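Local structure of tRNA(Ile2) 2-agmatinylcytidine synthetase TiaS (5XOB) at residues Ile37-Leu42 with Arg239-Thr244; Glu159-Arg164 with Cys210-Gly215; Tyr163-Arg168 with Pro235-Met240; Gln190-Val195 with Arg217-Glu222. The protein catalyses the ATP-dependent attachment of agmatine to the wobble cytidine of an isoleucine tRNA, so that the tRNA reads AUA instead of AUG. All coordinates share one frame; numbering follows the deposited sequence.

Contact 1 of 4, residues Ile37-Leu42 with Arg239-Thr244; sequences IGFPRL and RMIFVT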
loop_
_atom_site.group_PDB
_atom_site.type_symbol
_atom_site.label_atom_id
_atom_site.label_comp_id
_atom_site.label_asym_id
_atom_site.label_seq_id
_atom_site.Cartn_x
_atom_site.Cartn_y
_atom_site.Cartn_z
ATOM N N ILE A 37 -3.051 15.636 22.937
ATOM C CA ILE A 37 -4.220 14.805 23.219
ATOM C C ILE A 37 -4.290 13.614 22.257
ATOM O O ILE A 37 -4.327 13.784 21.033
ATOM C CB ILE A 37 -5.523 15.633 23.148
ATOM C CG1 ILE A 37 -5.425 16.839 24.090
ATOM C CG2 ILE A 37 -6.732 14.771 23.513
ATOM C CD1 ILE A 37 -6.551 17.836 23.938
ATOM N N GLY A 38 -4.302 12.412 22.830
ATOM C CA GLY A 38 -4.417 11.177 22.057
ATOM C C GLY A 38 -3.117 10.820 21.371
ATOM O O GLY A 38 -2.051 11.292 21.767
ATOM N N PHE A 39 -3.210 9.980 20.343
ATOM C CA PHE A 39 -2.060 9.658 19.500
ATOM C C PHE A 39 -1.985 10.616 18.310
ATOM O O PHE A 39 -3.009 11.149 17.867
ATOM C CB PHE A 39 -2.128 8.204 19.007
ATOM C CG PHE A 39 -1.929 7.187 20.098
ATOM C CD1 PHE A 39 -2.905 6.237 20.372
ATOM C CD2 PHE A 39 -0.768 7.193 20.871
ATOM C CE1 PHE A 39 -2.724 5.308 21.388
ATOM C CE2 PHE A 39 -0.585 6.268 21.888
ATOM C CZ PHE A 39 -1.563 5.323 22.146
ATOM N N PRO A 40 -0.768 10.845 17.794
ATOM C CA PRO A 40 -0.656 11.576 16.549
ATOM C C PRO A 40 -1.099 10.666 15.417
ATOM O O PRO A 40 -1.232 9.453 15.612
ATOM C CB PRO A 40 0.837 11.860 16.450
ATOM C CG PRO A 40 1.460 10.674 17.100
ATOM C CD PRO A 40 0.525 10.270 18.207
ATOM N N ARG A 41 -1.317 11.246 14.246
ATOM C CA ARG A 41 -1.802 10.491 13.109
ATOM C C ARG A 41 -0.782 10.586 11.987
ATOM O O ARG A 41 -0.164 11.630 11.799
ATOM C CB ARG A 41 -3.170 11.017 12.677
ATOM C CG ARG A 41 -4.091 11.314 13.862
ATOM C CD ARG A 41 -5.557 11.367 13.467
ATOM N NE ARG A 41 -5.776 12.319 12.381
ATOM C CZ ARG A 41 -6.812 12.303 11.542
ATOM N NH1 ARG A 41 -7.761 11.381 11.647
ATOM N NH2 ARG A 41 -6.895 13.215 10.581
ATOM N N LEU A 42 -0.582 9.471 11.286
ATOM C CA LEU A 42 0.286 9.403 10.116
ATOM C C LEU A 42 -0.579 9.087 8.895
ATOM O O LEU A 42 -1.075 7.969 8.745
ATOM C CB LEU A 42 1.332 8.311 10.301
ATOM C CG LEU A 42 2.561 8.298 9.385
ATOM C CD1 LEU A 42 3.110 6.880 9.314
ATOM C CD2 LEU A 42 2.312 8.822 7.974
ATOM N N ARG A 239 10.399 6.897 20.459
ATOM C CA ARG A 239 9.413 5.887 20.057
ATOM C C ARG A 239 8.025 6.543 20.008
ATOM O O ARG A 239 7.696 7.386 20.851
ATOM C CB ARG A 239 9.417 4.701 21.038
ATOM C CG ARG A 239 9.129 5.116 22.480
ATOM C CD ARG A 239 9.353 4.035 23.539
ATOM N NE ARG A 239 10.662 3.372 23.495
ATOM C CZ ARG A 239 11.839 3.961 23.705
ATOM N NH1 ARG A 239 11.929 5.268 23.948
ATOM N NH2 ARG A 239 12.950 3.235 23.650
ATOM N N MET A 240 7.217 6.167 19.025
ATOM C CA MET A 240 5.888 6.749 18.903
ATOM C C MET A 240 4.938 5.817 18.167
ATOM O O MET A 240 5.322 5.116 17.230
ATOM C CB MET A 240 5.966 8.109 18.193
ATOM C CG MET A 240 4.671 8.916 18.173
ATOM S SD MET A 240 3.990 9.321 19.798
ATOM C CE MET A 240 5.354 10.246 20.493
ATOM N N ILE A 241 3.697 5.818 18.637
ATOM C CA ILE A 241 2.607 5.104 18.011
ATOM C C ILE A 241 1.714 6.122 17.311
ATOM O O ILE A 241 1.275 7.097 17.924
ATOM C CB ILE A 241 1.788 4.334 19.061
ATOM C CG1 ILE A 241 2.592 3.119 19.540
ATOM C CG2 ILE A 241 0.442 3.902 18.490
ATOM C CD1 ILE A 241 1.936 2.330 20.653
ATOM N N PHE A 242 1.463 5.878 16.025
ATOM C CA PHE A 242 0.563 6.686 15.210
ATOM C C PHE A 242 -0.632 5.860 14.782
ATOM O O PHE A 242 -0.484 4.696 14.411
ATOM C CB PHE A 242 1.265 7.129 13.938
ATOM C CG PHE A 242 2.500 7.915 14.179
ATOM C CD1 PHE A 242 2.483 9.292 14.076
ATOM C CD2 PHE A 242 3.690 7.277 14.508
ATOM C CE1 PHE A 242 3.631 10.031 14.303
ATOM C CE2 PHE A 242 4.847 8.007 14.734
ATOM C CZ PHE A 242 4.817 9.388 14.629
ATOM N N VAL A 243 -1.811 6.467 14.816
ATOM C CA VAL A 243 -2.947 5.905 14.104
ATOM C C VAL A 243 -2.760 6.303 12.638
ATOM O O VAL A 243 -2.448 7.457 12.326
ATOM C CB VAL A 243 -4.310 6.382 14.648
ATOM C CG1 VAL A 243 -4.392 6.170 16.154
ATOM C CG2 VAL A 243 -4.563 7.839 14.308
ATOM N N THR A 244 -2.926 5.334 11.748
ATOM C CA THR A 244 -2.533 5.499 10.352
ATOM C C THR A 244 -3.667 5.076 9.440
ATOM O O THR A 244 -4.578 4.364 9.861
ATOM C CB THR A 244 -1.293 4.638 10.011
ATOM O OG1 THR A 244 -1.670 3.258 9.934
ATOM C CG2 THR A 244 -0.205 4.791 11.067
#
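Pro40 O accepts the backbone N-H of Val243 at 3.1 Å, and Leu42 N donates to Val243 O at 2.9 Å. Val243 is therefore held on both its N and its O. The strands pair in parallel at Arg41 with Val243 and Leu42 with Thr244.

The buried part lies around Pro40, Phe242 and Leu42. Pro40 CG presses on the Phe242 ring, 3.5 Å from Phe242 CD1, and the two side chains cross at about a right angle. The same CG meets Met240 CG at 3.8 Å. Leu42 CB rests on Phe242 CB, also at 3.8 Å. Phe61 of strand 57-64 adds to the packing on Pro40.

Phe39, Arg41 and Val243 are partly exposed instead. Ile241 is buried; its CG2 stands over the centre of the Phe39 ring, 4.2 Å from the centroid, and Val221 of helix 221-230 touches both residues. Arg41 CG meets Val243 CG2 at 3.5 Å. The chain of Arg41 then bends at chi3 (-55°), and its NH2 bonds to the carbonyl oxygens of Ala148 and Ala151.

This is a short parallel strand pair within a mixed sheet, the seam that joins the TCKD and FLD domains of TiaS.

Contact 2 of 4, residues Glu159-Arg164 with Cys210-Gly215; sequences ELIAYR and CPVLYG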
loop_
_atom_site.group_PDB
_atom_site.type_symbol
_atom_site.label_atom_id
_atom_site.label_comp_id
_atom_site.label_asym_id
_atom_site.label_seq_id
_atom_site.Cartn_x
_atom_site.Cartn_y
_atom_site.Cartn_z
ATOM N N GLU A 159 0.850 2.079 13.816
ATOM C CA GLU A 159 2.258 1.776 13.615
ATOM C C GLU A 159 3.106 2.339 14.744
ATOM O O GLU A 159 3.008 3.514 15.099
ATOM C CB GLU A 159 2.788 2.269 12.263
ATOM C CG GLU A 159 3.933 1.383 11.762
ATOM C CD GLU A 159 4.598 1.871 10.486
ATOM O OE1 GLU A 159 4.109 2.850 9.887
ATOM O OE2 GLU A 159 5.616 1.261 10.079
ATOM N N LEU A 160 3.936 1.473 15.307
ATOM C CA LEU A 160 4.885 1.886 16.301
ATOM C C LEU A 160 6.168 2.138 15.562
ATOM O O LEU A 160 6.720 1.247 14.914
ATOM C CB LEU A 160 5.070 0.817 17.360
ATOM C CG LEU A 160 6.035 1.188 18.478
ATOM C CD1 LEU A 160 5.573 0.548 19.774
ATOM C CD2 LEU A 160 7.438 0.730 18.115
ATOM N N ILE A 161 6.632 3.372 15.655
ATOM C CA ILE A 161 7.825 3.773 14.965
ATOM C C ILE A 161 8.894 4.033 16.001
ATOM O O ILE A 161 8.691 4.809 16.940
ATOM C CB ILE A 161 7.588 5.021 14.107
ATOM C CG1 ILE A 161 6.449 4.746 13.119
ATOM C CG2 ILE A 161 8.866 5.386 13.364
ATOM C CD1 ILE A 161 6.077 5.914 12.237
ATOM N N ALA A 162 10.024 3.360 15.805
ATOM C CA ALA A 162 11.172 3.473 16.669
ATOM C C ALA A 162 12.267 4.214 15.929
ATOM O O ALA A 162 12.580 3.886 14.781
ATOM C CB ALA A 162 11.654 2.091 17.062
ATOM N N TYR A 163 12.848 5.210 16.594
ATOM C CA TYR A 163 13.894 6.019 15.999
ATOM C C TYR A 163 15.233 5.744 16.661
ATOM O O TYR A 163 15.308 5.331 17.823
ATOM C CB TYR A 163 13.557 7.504 16.108
ATOM C CG TYR A 163 12.201 7.851 15.539
ATOM C CD1 TYR A 163 11.996 7.936 14.161
ATOM C CD2 TYR A 163 11.115 8.089 16.379
ATOM C CE1 TYR A 163 10.747 8.252 13.642
ATOM C CE2 TYR A 163 9.868 8.402 15.872
ATOM C CZ TYR A 163 9.689 8.484 14.508
ATOM O OH TYR A 163 8.443 8.790 14.028
ATOM N N ARG A 164 16.283 5.989 15.888
ATOM C CA ARG A 164 17.655 5.804 16.325
ATOM C C ARG A 164 18.164 7.014 17.100
ATOM O O ARG A 164 17.531 8.089 17.137
ATOM C CB ARG A 164 18.580 5.581 15.118
ATOM C CG ARG A 164 17.984 4.729 14.005
ATOM C CD ARG A 164 19.004 3.760 13.442
ATOM N NE ARG A 164 19.711 4.262 12.271
ATOM C CZ ARG A 164 20.854 3.755 11.804
ATOM N NH1 ARG A 164 21.455 2.729 12.413
ATOM N NH2 ARG A 164 21.409 4.290 10.721
ATOM N N CYS A 210 17.752 7.396 7.001
ATOM C CA CYS A 210 16.784 8.160 7.788
ATOM C C CYS A 210 16.890 7.823 9.284
ATOM O O CYS A 210 17.641 6.914 9.667
ATOM C CB CYS A 210 15.362 7.894 7.255
ATOM S SG CYS A 210 14.630 6.294 7.701
ATOM N N PRO A 211 16.158 8.571 10.137
ATOM C CA PRO A 211 16.116 8.307 11.589
ATOM C C PRO A 211 15.309 7.097 12.068
ATOM O O PRO A 211 15.400 6.748 13.242
ATOM C CB PRO A 211 15.493 9.591 12.173
ATOM C CG PRO A 211 14.855 10.293 11.029
ATOM C CD PRO A 211 15.658 9.924 9.821
ATOM N N VAL A 212 14.519 6.476 11.202
ATOM C CA VAL A 212 13.724 5.334 11.622
ATOM C C VAL A 212 14.594 4.091 11.727
ATOM O O VAL A 212 15.312 3.745 10.786
ATOM C CB VAL A 212 12.563 5.056 10.653
ATOM C CG1 VAL A 212 11.852 3.753 11.017
ATOM C CG2 VAL A 212 11.583 6.218 10.683
ATOM N N LEU A 213 14.513 3.434 12.881
ATOM C CA LEU A 213 15.145 2.138 13.090
ATOM C C LEU A 213 14.233 1.073 12.495
ATOM O O LEU A 213 14.635 0.307 11.615
ATOM C CB LEU A 213 15.349 1.865 14.587
ATOM C CG LEU A 213 16.583 1.053 15.003
ATOM C CD1 LEU A 213 16.287 0.361 16.328
ATOM C CD2 LEU A 213 17.062 0.040 13.963
ATOM N N TYR A 214 13.001 1.032 13.000
ATOM C CA TYR A 214 11.972 0.140 12.492
ATOM C C TYR A 214 10.597 0.739 12.758
ATOM O O TYR A 214 10.437 1.593 13.632
ATOM C CB TYR A 214 12.068 -1.253 13.133
ATOM C CG TYR A 214 11.808 -1.300 14.632
ATOM C CD1 TYR A 214 12.853 -1.504 15.526
ATOM C CD2 TYR A 214 10.521 -1.158 15.157
ATOM C CE1 TYR A 214 12.631 -1.561 16.900
ATOM C CE2 TYR A 214 10.291 -1.204 16.533
ATOM C CZ TYR A 214 11.353 -1.409 17.401
ATOM O OH TYR A 214 11.158 -1.463 18.767
ATOM N N GLY A 215 9.611 0.276 11.994
ATOM C CA GLY A 215 8.211 0.618 12.217
ATOM C C GLY A 215 7.346 -0.630 12.164
ATOM O O GLY A 215 7.342 -1.345 11.164
#
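Ala162 CB sits under one face of the Tyr214 ring, 3.6 Å from its centroid and offset toward the rim. The ring gets there because Tyr214 CG lies between the backbone N and the carbonyl carbon (chi1 65°). Leu160 CD2 touches Tyr214 CE2 at 3.8 Å. Met228 of helix 221-230 packs on both Leu160 and Tyr214.

Beneath these side chains the backbones pair antiparallel. Ala162 N bonds to Tyr214 O at 2.8 Å in a nearly straight bond. Ala162 O takes Leu213 N at 2.7 Å and, weakly, Tyr214 N. Two residues thus face one, which is a classic beta bulge in strand 212-218, at the border of the FLD part of the mixed sheet. Past the bulge, Arg164 N bonds to Pro211 O at 2.9 Å.

The Tyr163 side chain turns to a different side. Its CG is anti to the carbonyl carbon, and Val212 CG2 touches Tyr163 CE1 at 3.7 Å. Pro211 O lies at the edge of the Tyr163 ring, in its plane. Arg164 crosses Leu213 at about a right angle, with CG against Leu213 CB at 3.9 Å. Its guanidinium leaves for Glu234, by a salt bridge, and for Thr171 O. At the far end Glu159 OE2 comes within 3.3 Å of Gly215 O without a hydrogen bond, since both are acceptors. OE2 has a long, weak ion pair with Arg217 NH1.

Contact 3 of 4, residues Tyr163-Arg168 with Pro235-Met240; sequences YRYPER and PVDRRM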
loop_
_atom_site.group_PDB
_atom_site.type_symbol
_atom_site.label_atom_id
_atom_site.label_comp_id
_atom_site.label_asym_id
_atom_site.label_seq_id
_atom_site.Cartn_x
_atom_site.Cartn_y
_atom_site.Cartn_z
ATOM N N TYR A 163 12.848 5.210 16.594
ATOM C CA TYR A 163 13.894 6.019 15.999
ATOM C C TYR A 163 15.233 5.744 16.661
ATOM O O TYR A 163 15.308 5.331 17.823
ATOM C CB TYR A 163 13.557 7.504 16.108
ATOM C CG TYR A 163 12.201 7.851 15.539
ATOM C CD1 TYR A 163 11.996 7.936 14.161
ATOM C CD2 TYR A 163 11.115 8.089 16.379
ATOM C CE1 TYR A 163 10.747 8.252 13.642
ATOM C CE2 TYR A 163 9.868 8.402 15.872
ATOM C CZ TYR A 163 9.689 8.484 14.508
ATOM O OH TYR A 163 8.443 8.790 14.028
ATOM N N ARG A 164 16.283 5.989 15.888
ATOM C CA ARG A 164 17.655 5.804 16.325
ATOM C C ARG A 164 18.164 7.014 17.100
ATOM O O ARG A 164 17.531 8.089 17.137
ATOM C CB ARG A 164 18.580 5.581 15.118
ATOM C CG ARG A 164 17.984 4.729 14.005
ATOM C CD ARG A 164 19.004 3.760 13.442
ATOM N NE ARG A 164 19.711 4.262 12.271
ATOM C CZ ARG A 164 20.854 3.755 11.804
ATOM N NH1 ARG A 164 21.455 2.729 12.413
ATOM N NH2 ARG A 164 21.409 4.290 10.721
ATOM N N TYR A 165 19.330 6.815 17.708
ATOM C CA TYR A 165 20.088 7.901 18.297
ATOM C C TYR A 165 20.818 8.651 17.177
ATOM O O TYR A 165 21.448 8.021 16.318
ATOM C CB TYR A 165 21.074 7.362 19.338
ATOM C CG TYR A 165 20.424 7.062 20.666
ATOM C CD1 TYR A 165 20.265 8.063 21.616
ATOM C CD2 TYR A 165 19.951 5.792 20.964
ATOM C CE1 TYR A 165 19.659 7.810 22.829
ATOM C CE2 TYR A 165 19.342 5.528 22.178
ATOM C CZ TYR A 165 19.200 6.545 23.105
ATOM O OH TYR A 165 18.594 6.298 24.316
ATOM N N PRO A 166 20.717 9.997 17.167
ATOM C CA PRO A 166 21.346 10.838 16.133
ATOM C C PRO A 166 22.775 10.410 15.771
ATOM O O PRO A 166 23.096 10.250 14.586
ATOM C CB PRO A 166 21.334 12.230 16.767
ATOM C CG PRO A 166 20.151 12.217 17.678
ATOM C CD PRO A 166 19.915 10.800 18.113
ATOM N N GLU A 167 23.600 10.229 16.804
ATOM C CA GLU A 167 24.974 9.690 16.704
ATOM C C GLU A 167 25.169 8.628 15.616
ATOM O O GLU A 167 26.221 8.581 14.970
ATOM C CB GLU A 167 25.448 9.135 18.070
ATOM C CG GLU A 167 24.337 8.921 19.102
ATOM C CD GLU A 167 24.754 8.132 20.338
ATOM O OE1 GLU A 167 24.537 8.648 21.456
ATOM O OE2 GLU A 167 25.269 6.996 20.212
ATOM N N ARG A 168 24.159 7.790 15.406
ATOM C CA ARG A 168 24.269 6.712 14.435
ATOM C C ARG A 168 23.400 6.880 13.192
ATOM O O ARG A 168 23.209 5.913 12.461
ATOM C CB ARG A 168 24.028 5.340 15.089
ATOM C CG ARG A 168 23.185 5.322 16.357
ATOM C CD ARG A 168 23.168 3.918 16.944
ATOM N NE ARG A 168 23.181 3.905 18.409
ATOM C CZ ARG A 168 23.664 2.910 19.158
ATOM N NH1 ARG A 168 24.195 1.818 18.601
ATOM N NH2 ARG A 168 23.623 3.007 20.484
ATOM N N PRO A 235 20.041 0.207 20.285
ATOM C CA PRO A 235 19.161 0.981 21.165
ATOM C C PRO A 235 18.173 1.933 20.460
ATOM O O PRO A 235 18.498 2.569 19.440
ATOM C CB PRO A 235 20.143 1.773 22.035
ATOM C CG PRO A 235 21.393 0.962 22.028
ATOM C CD PRO A 235 21.459 0.311 20.681
ATOM N N VAL A 236 16.974 2.002 21.036
ATOM C CA VAL A 236 15.902 2.867 20.575
ATOM C C VAL A 236 15.914 4.154 21.372
ATOM O O VAL A 236 15.825 4.144 22.603
ATOM C CB VAL A 236 14.529 2.205 20.775
ATOM C CG1 VAL A 236 13.396 3.172 20.439
ATOM C CG2 VAL A 236 14.431 0.944 19.931
ATOM N N ASP A 237 15.995 5.262 20.654
ATOM C CA ASP A 237 16.011 6.579 21.257
ATOM C C ASP A 237 14.552 6.982 21.467
ATOM O O ASP A 237 13.965 6.653 22.500
ATOM C CB ASP A 237 16.784 7.534 20.334
ATOM C CG ASP A 237 16.849 8.948 20.853
ATOM O OD1 ASP A 237 16.683 9.148 22.080
ATOM O OD2 ASP A 237 17.072 9.855 20.012
ATOM N N ARG A 238 13.953 7.634 20.471
ATOM C CA ARG A 238 12.552 8.043 20.532
ATOM C C ARG A 238 11.664 6.884 20.042
ATOM O O ARG A 238 12.124 5.999 19.307
ATOM C CB ARG A 238 12.310 9.302 19.676
ATOM C CG ARG A 238 13.335 10.434 19.793
ATOM C CD ARG A 238 13.227 11.196 21.103
ATOM N NE ARG A 238 13.701 12.578 20.972
ATOM C CZ ARG A 238 14.950 12.995 21.191
ATOM N NH1 ARG A 238 15.905 12.152 21.565
ATOM N NH2 ARG A 238 15.253 14.278 21.036
ATOM N N ARG A 239 10.399 6.897 20.459
ATOM C CA ARG A 239 9.413 5.887 20.057
ATOM C C ARG A 239 8.025 6.543 20.008
ATOM O O ARG A 239 7.696 7.386 20.851
ATOM C CB ARG A 239 9.417 4.701 21.038
ATOM C CG ARG A 239 9.129 5.116 22.480
ATOM C CD ARG A 239 9.353 4.035 23.539
ATOM N NE ARG A 239 10.662 3.372 23.495
ATOM C CZ ARG A 239 11.839 3.961 23.705
ATOM N NH1 ARG A 239 11.929 5.268 23.948
ATOM N NH2 ARG A 239 12.950 3.235 23.650
ATOM N N MET A 240 7.217 6.167 19.025
ATOM C CA MET A 240 5.888 6.749 18.903
ATOM C C MET A 240 4.938 5.817 18.167
ATOM O O MET A 240 5.322 5.116 17.230
ATOM C CB MET A 240 5.966 8.109 18.193
ATOM C CG MET A 240 4.671 8.916 18.173
ATOM S SD MET A 240 3.990 9.321 19.798
ATOM C CE MET A 240 5.354 10.246 20.493
#
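Tyr163 N donates to Arg238 O at 2.9 Å in an almost straight bond, with an angle of 172° at the hydrogen. Tyr163 O in turn accepts Asp237 N, also at 2.9 Å. Both polar backbone atoms of Tyr163 are thus tied to two consecutive residues. Beside them Tyr163 CD2 packs on Arg238 CB at 3.7 Å, and the two side chains cross at about a right angle.

Asp237 makes the contact with Tyr165. Its CG is anti to the backbone N (chi1 179°), which puts CG over the CD1-CE1 side of the Tyr165 ring. Asp237 CB stands over the centre of the same ring, 3.5 Å from its centroid. The carboxylate is stacked on the ring, with the planes 17° apart. OD2 of Asp237 forms a salt bridge with Arg238 NH1 at 3.0 Å. Arg238 NE makes a second salt bridge with Glu27 of helix 20-32, so this guanidinium pairs with two acids.

Further out the contact is more exposed. Pro235 CB meets Tyr165 CE2 at 3.8 Å, and Pro235 CD lies over one face of the Arg168 guanidinium. Tyr165, Arg168 and Pro235 also touch crystal neighbours, so their positions may partly reflect the lattice. On the 235-240 side, Arg239 NH2 reaches back to Val236 O at 3.2 Å, from well above the carbonyl plane.

The arrangement is that of the end of an antiparallel strand pair, 157-163 with 239-244, where the FLD part of the mixed sheet gives way to surface loops.

Contact 4 of 4, residues Gln190-Val195 with Arg217-Glu222; sequences QTFDNV and RGESVE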
loop_
_atom_site.group_PDB
_atom_site.type_symbol
_atom_site.label_atom_id
_atom_site.label_comp_id
_atom_site.label_asym_id
_atom_site.label_seq_id
_atom_site.Cartn_x
_atom_site.Cartn_y
_atom_site.Cartn_z
ATOM N N GLN A 190 -2.038 -9.591 14.827
ATOM C CA GLN A 190 -2.174 -8.381 15.628
ATOM C C GLN A 190 -1.042 -7.423 15.283
ATOM O O GLN A 190 -1.178 -6.214 15.431
ATOM C CB GLN A 190 -2.189 -8.718 17.121
ATOM C CG GLN A 190 -3.371 -9.584 17.522
ATOM C CD GLN A 190 -4.699 -8.928 17.175
ATOM O OE1 GLN A 190 -5.019 -7.851 17.686
ATOM N NE2 GLN A 190 -5.475 -9.567 16.295
ATOM N N THR A 191 0.082 -7.987 14.857
ATOM C CA THR A 191 1.056 -7.280 14.043
ATOM C C THR A 191 0.973 -7.932 12.677
ATOM O O THR A 191 0.643 -9.112 12.582
ATOM C CB THR A 191 2.501 -7.428 14.566
ATOM O OG1 THR A 191 3.028 -8.721 14.223
ATOM C CG2 THR A 191 2.565 -7.219 16.055
ATOM N N PHE A 192 1.272 -7.184 11.621
ATOM C CA PHE A 192 1.235 -7.749 10.277
ATOM C C PHE A 192 2.207 -7.047 9.339
ATOM O O PHE A 192 2.648 -5.927 9.607
ATOM C CB PHE A 192 -0.185 -7.679 9.722
ATOM C CG PHE A 192 -0.692 -6.284 9.548
ATOM C CD1 PHE A 192 -0.478 -5.602 8.356
ATOM C CD2 PHE A 192 -1.375 -5.643 10.575
ATOM C CE1 PHE A 192 -0.938 -4.306 8.183
ATOM C CE2 PHE A 192 -1.839 -4.344 10.410
ATOM C CZ PHE A 192 -1.619 -3.673 9.212
ATOM N N ASP A 193 2.537 -7.723 8.242
ATOM C CA ASP A 193 3.413 -7.170 7.209
ATOM C C ASP A 193 4.721 -6.615 7.763
ATOM O O ASP A 193 5.210 -5.574 7.319
ATOM C CB ASP A 193 2.677 -6.084 6.409
ATOM C CG ASP A 193 1.761 -6.657 5.358
ATOM O OD1 ASP A 193 2.072 -7.742 4.816
ATOM O OD2 ASP A 193 0.734 -6.013 5.056
ATOM N N ASN A 194 5.287 -7.309 8.735
ATOM C CA ASN A 194 6.568 -6.907 9.274
ATOM C C ASN A 194 7.676 -7.855 8.819
ATOM O O ASN A 194 8.850 -7.604 9.066
ATOM C CB ASN A 194 6.470 -6.809 10.796
ATOM C CG ASN A 194 5.344 -5.874 11.245
ATOM O OD1 ASN A 194 5.206 -4.743 10.757
ATOM N ND2 ASN A 194 4.523 -6.352 12.165
ATOM N N VAL A 195 7.290 -8.910 8.104
ATOM C CA VAL A 195 8.204 -9.969 7.688
ATOM C C VAL A 195 7.634 -10.643 6.441
ATOM O O VAL A 195 6.408 -10.727 6.295
ATOM C CB VAL A 195 8.379 -10.993 8.844
ATOM C CG1 VAL A 195 8.150 -12.429 8.388
ATOM C CG2 VAL A 195 9.736 -10.839 9.512
ATOM N N ARG A 217 3.697 -2.393 12.136
ATOM C CA ARG A 217 2.266 -2.249 11.861
ATOM C C ARG A 217 1.453 -3.218 12.701
ATOM O O ARG A 217 1.852 -4.364 12.888
ATOM C CB ARG A 217 1.969 -2.508 10.378
ATOM C CG ARG A 217 1.906 -1.250 9.532
ATOM C CD ARG A 217 1.806 -1.551 8.044
ATOM N NE ARG A 217 2.225 -0.386 7.265
ATOM C CZ ARG A 217 3.460 -0.155 6.821
ATOM N NH1 ARG A 217 4.455 -1.016 7.036
ATOM N NH2 ARG A 217 3.703 0.955 6.142
ATOM N N GLY A 218 0.294 -2.775 13.185
ATOM C CA GLY A 218 -0.565 -3.663 13.953
ATOM C C GLY A 218 -1.927 -3.119 14.320
ATOM O O GLY A 218 -2.290 -2.002 13.956
ATOM N N GLU A 219 -2.671 -3.924 15.076
ATOM C CA GLU A 219 -4.081 -3.658 15.361
ATOM C C GLU A 219 -4.340 -3.068 16.755
ATOM O O GLU A 219 -5.384 -2.452 16.984
ATOM C CB GLU A 219 -4.889 -4.948 15.198
ATOM C CG GLU A 219 -4.773 -5.592 13.822
ATOM C CD GLU A 219 -5.551 -4.861 12.732
ATOM O OE1 GLU A 219 -6.482 -4.075 13.028
ATOM O OE2 GLU A 219 -5.235 -5.094 11.554
ATOM N N SER A 220 -3.409 -3.256 17.687
ATOM C CA SER A 220 -3.616 -2.769 19.044
ATOM C C SER A 220 -2.352 -2.195 19.613
ATOM O O SER A 220 -1.243 -2.527 19.176
ATOM C CB SER A 220 -4.098 -3.897 19.956
ATOM O OG SER A 220 -3.063 -4.843 20.177
ATOM N N VAL A 221 -2.533 -1.346 20.615
ATOM C CA VAL A 221 -1.404 -0.769 21.327
ATOM C C VAL A 221 -0.704 -1.906 22.071
ATOM O O VAL A 221 0.523 -1.990 22.058
ATOM C CB VAL A 221 -1.843 0.361 22.289
ATOM C CG1 VAL A 221 -0.634 1.010 22.953
ATOM C CG2 VAL A 221 -2.650 1.417 21.543
ATOM N N GLU A 222 -1.502 -2.790 22.677
ATOM C CA GLU A 222 -1.002 -3.962 23.409
ATOM C C GLU A 222 -0.022 -4.781 22.570
ATOM O O GLU A 222 1.104 -5.044 22.995
ATOM C CB GLU A 222 -2.175 -4.858 23.849
ATOM C CG GLU A 222 -1.769 -6.195 24.480
ATOM C CD GLU A 222 -2.937 -7.165 24.662
ATOM O OE1 GLU A 222 -2.925 -8.249 24.026
ATOM O OE2 GLU A 222 -3.867 -6.850 25.442
#
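Arg217 passes obliquely over the Phe192 ring. CB stands over one face of the ring, 4.1 Å from the centroid and offset toward the rim. From CG the chain stays extended, with CD anti to CA (chi2 172°), and CD meets Phe192 CE1 at 3.9 Å. NE lies 6.2 Å from Asp193 OD2, too far for contact. At the tip NH1 makes a long, weak ion pair with Glu159.

The backbone of Arg217 is gripped by an amide. Arg217 N donates to Asn194 OD1 at 3.1 Å, while Asn194 ND2 gives a weak bond to Arg217 O. The same oxygen takes Phe192 N at 3.1 Å, with the donor 44° out of the carbonyl plane.

Next along the chain, the CA of Gly218 comes within 3.0 Å of Gln190 O. This oxygen accepts Glu219 N at 2.8 Å. Glu219 OE2 touches Phe192 CE2 and makes a salt bridge with Arg410. Asp193 is bound to Arg401 in the same way, so both segments reach the C-terminal part of the chain.

Strand 212-218 is outermost in its sheet, and the loop 190-195 joins it by a single bridge, Thr191 with Gly218. Two residues on, Ser220 OG caps Ala223 N. The site is thus typical of a strand-to-helix junction, with an N-cap starting helix 221-230.

All four contacts reach one mixed sheet. Contact 1 pairs strands 35-44 and 239-244, and contact 2 pairs 157-163 with 212-218. The middle two strands are neighbours: Ile161 N lies 2.7 Å from Met240 O, a probable hydrogen bond. Contact 3 shares Tyr163 and Arg164 with contact 2, and their centres are 7 Å apart. Contact 4 is at the other end of strand 212-218, about 20 Å from contact 3 between centres. It touches contact 1 where Val221 CG1 meets Ile241 CD1 at 3.7 Å. Contact 1 comes closest to the bound magnesium ion, about 8 Å from the Leu42 side chain; the others stay about 12 to 13 Å away.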